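Local coordinates for oxidoreductase, short chain dehydrogenase/reductase family protein (Collinsella aerofaciens ATCC 25986, PDB 5GT9), which catalyses the NADPH-dependent reduction of the 7-oxo group of 7-oxolithocholate, yielding the bile acid ursodeoxycholate, at the interface of chains A and B. Residues are numbered along the deposited sequence; one frame, centred on the assembly and turned at random. Chains: chain A/B, Oxidoreductase, short chain dehydrogenase/reductase family protein.

The interface of chains A and B. Residues chain A 256-257, 260-261; chain B 255, 262-263.
The ring of A:Phe260 forms the apolar centre where the two C-terminal tails of this homodimeric short-chain dehydrogenase/reductase meet, about 11 Å from the active-site tyrosine A:Tyr156 to the centre of the patch. With CG anti to its carbonyl carbon, the ring lies flat against the end of chain B: the backbone N of B:Asp263 sits over one face, towards the rim, while CE1 touches CB of B:Arg262 at 3.4 Å. A broad, flat, uncharged ring suits a place where a main chain must be laid across it, and an alanine here would probably leave the terminal residues of chain B loosely seated, having lost the surface on which they rest. The aliphatic part of B:Arg262 runs past the ring in the opposite direction, and its guanidinium, lying beyond, is turned nearly parallel to it (14°). Unbranched and flexible, A:Met257 bends at chi2 and chi3 to bring its methyl CE 3.9 Å from CB of B:Asp263.

Further out, B:Arg262 turns back on its own chain, as an arginine is long enough to do while offering two N-H donors. Its CG takes the crowded position between backbone N and carbonyl carbon (chi1 51°), and a bend at chi3 lets NE and NH1 both donate, side-on, to the terminal carboxylate oxygen O of B:Asp263, each at 3.0 Å. O lies in the guanidinium plane; this double grip probably eases the carboxylate's charge. The other terminal oxygen, OXT, accepts from the A:Tyr261 hydroxyl OH at 3.2 Å. With O and OXT held from different sides, the carboxylate's rotation is probably fixed. That OH also lies 3.1 Å from NH1 of B:Arg262, a second hydrogen bond suited to a phenol, which can donate and accept.

A C-terminal aspartate presents two carboxylates, one to each rim. At the opposite rim A:Tyr256, its CG anti to the backbone N (chi1 168°), extends from helix 250-258, its long ring carrying a hydroxyl donor outward, and donates through OH to the side-chain carboxylate OD2 of B:Asp263 at 2.7 Å. OD2 lies in plane at the ring edge and uses its anti lone pair.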
ATOM      1  N   TYR A 256     -23.314  -2.257 -16.582  1.00 17.31           N
ATOM      2  CA  TYR A 256     -22.700  -1.464 -15.471  1.00 16.34           C
ATOM      3  C   TYR A 256     -21.162  -1.546 -15.543  1.00 15.30           C
ATOM      4  O   TYR A 256     -20.456  -0.528 -15.589  1.00 15.64           O
ATOM      5  CB  TYR A 256     -23.247  -1.903 -14.117  1.00 17.90           C
ATOM      6  CG  TYR A 256     -22.426  -1.306 -13.002  1.00 21.66           C
ATOM      7  CD1 TYR A 256     -21.290  -1.957 -12.533  1.00 22.86           C
ATOM      8  CD2 TYR A 256     -22.709  -0.030 -12.500  1.00 27.41           C
ATOM      9  CE1 TYR A 256     -20.500  -1.395 -11.555  1.00 25.47           C
ATOM     10  CE2 TYR A 256     -21.914   0.534 -11.499  1.00 27.97           C
ATOM     11  CZ  TYR A 256     -20.818  -0.161 -11.041  1.00 28.88           C
ATOM     12  OH  TYR A 256     -19.953   0.343 -10.096  1.00 32.78           O
ATOM     13  N   MET A 257     -20.624  -2.763 -15.672  1.00 15.31           N
ATOM     14  CA  MET A 257     -19.152  -2.911 -15.793  1.00 15.64           C
ATOM     15  C   MET A 257     -18.534  -2.194 -17.002  1.00 18.51           C
ATOM     16  O   MET A 257     -17.382  -1.775 -16.937  1.00 19.14           O
ATOM     17  CB  MET A 257     -18.726  -4.360 -15.769  1.00 17.55           C
ATOM     18  CG  MET A 257     -19.138  -5.098 -14.531  1.00 17.86           C
ATOM     19  SD  MET A 257     -18.317  -4.473 -13.064  1.00 16.12           S
ATOM     20  CE  MET A 257     -16.618  -4.631 -13.501  1.00 17.24           C
ATOM     21  N   PHE A 260     -18.020   2.399 -17.887  1.00 26.50           N
ATOM     22  CA  PHE A 260     -16.875   3.227 -17.485  1.00 29.82           C
ATOM     23  C   PHE A 260     -16.028   3.534 -18.680  1.00 29.88           C
ATOM     24  O   PHE A 260     -15.247   4.479 -18.689  1.00 37.12           O
ATOM     25  CB  PHE A 260     -16.103   2.544 -16.353  1.00 27.41           C
ATOM     26  CG  PHE A 260     -16.875   2.483 -15.101  1.00 28.14           C
ATOM     27  CD1 PHE A 260     -17.035   3.608 -14.329  1.00 26.22           C
ATOM     28  CD2 PHE A 260     -17.520   1.336 -14.709  1.00 25.82           C
ATOM     29  CE1 PHE A 260     -17.797   3.601 -13.186  1.00 24.84           C
ATOM     30  CE2 PHE A 260     -18.258   1.311 -13.571  1.00 24.27           C
ATOM     31  CZ  PHE A 260     -18.411   2.429 -12.786  1.00 29.57           C
ATOM     32  N   TYR A 261     -16.254   2.817 -19.756  1.00 27.81           N
ATOM     33  CA  TYR A 261     -15.382   2.918 -20.889  1.00 29.67           C
ATOM     34  C   TYR A 261     -16.293   3.356 -21.946  1.00 29.95           C
ATOM     35  O   TYR A 261     -17.507   3.450 -21.701  1.00 37.84           O
ATOM     36  CB  TYR A 261     -14.701   1.559 -21.101  1.00 30.31           C
ATOM     37  CG  TYR A 261     -14.165   1.018 -19.777  1.00 31.53           C
ATOM     38  CD1 TYR A 261     -12.981   1.513 -19.210  1.00 26.34           C
ATOM     39  CD2 TYR A 261     -14.848   0.043 -19.073  1.00 27.64           C
ATOM     40  CE1 TYR A 261     -12.514   1.025 -18.022  1.00 26.32           C
ATOM     41  CE2 TYR A 261     -14.403  -0.417 -17.868  1.00 28.28           C
ATOM     42  CZ  TYR A 261     -13.199   0.044 -17.362  1.00 24.20           C
ATOM     43  OH  TYR A 261     -12.742  -0.394 -16.156  1.00 27.22           O
TER
ATOM     44  N   ARG B 255      -6.372   3.682 -13.005  1.00  9.33           N
ATOM     45  CA  ARG B 255      -7.696   3.005 -12.853  1.00  9.38           C
ATOM     46  C   ARG B 255      -7.744   2.255 -11.533  1.00 10.57           C
ATOM     47  O   ARG B 255      -8.776   2.326 -10.792  1.00 10.44           O
ATOM     48  CB  ARG B 255      -7.968   2.112 -14.063  1.00  9.35           C
ATOM     49  CG  ARG B 255      -8.330   2.858 -15.288  1.00 10.05           C
ATOM     50  CD  ARG B 255      -8.830   1.975 -16.421  1.00 11.74           C
ATOM     51  NE  ARG B 255      -9.183   2.758 -17.611  1.00 12.24           N
ATOM     52  CZ  ARG B 255      -8.500   2.758 -18.773  1.00 14.55           C
ATOM     53  NH1 ARG B 255      -7.415   2.000 -18.962  1.00 14.08           N
ATOM     54  NH2 ARG B 255      -8.922   3.519 -19.773  1.00 13.38           N
ATOM     55  N   ARG B 262     -15.251   3.373  -8.583  1.00 15.40           N
ATOM     56  CA  ARG B 262     -15.688   2.917  -9.890  1.00 17.22           C
ATOM     57  C   ARG B 262     -15.166   1.499 -10.109  1.00 20.92           C
ATOM     58  O   ARG B 262     -14.441   0.942  -9.268  1.00 19.14           O
ATOM     59  CB  ARG B 262     -15.174   3.856 -10.972  1.00 20.00           C
ATOM     60  CG  ARG B 262     -13.703   4.087 -10.832  1.00 19.72           C
ATOM     61  CD  ARG B 262     -13.101   4.456 -12.108  1.00 25.14           C
ATOM     62  NE  ARG B 262     -13.135   3.371 -13.091  1.00 25.22           N
ATOM     63  CZ  ARG B 262     -12.624   3.536 -14.294  1.00 24.58           C
ATOM     64  NH1 ARG B 262     -12.708   2.577 -15.204  1.00 20.61           N
ATOM     65  NH2 ARG B 262     -12.011   4.711 -14.553  1.00 21.72           N
ATOM     66  N   ASP B 263     -15.478   0.966 -11.275  1.00 22.23           N
ATOM     67  CA  ASP B 263     -15.106  -0.389 -11.648  1.00 23.22           C
ATOM     68  C   ASP B 263     -14.543  -0.390 -13.050  1.00 24.70           C
ATOM     69  O   ASP B 263     -14.325   0.693 -13.589  1.00 28.36           O
ATOM     70  CB  ASP B 263     -16.325  -1.275 -11.515  1.00 22.37           C
ATOM     71  CG  ASP B 263     -16.670  -1.503 -10.080  1.00 25.90           C
ATOM     72  OD1 ASP B 263     -15.951  -2.278  -9.445  1.00 25.88           O
ATOM     73  OD2 ASP B 263     -17.602  -0.900  -9.567  1.00 26.31           O
ATOM     74  OXT ASP B 263     -14.272  -1.458 -13.600  1.00 27.65           O
TER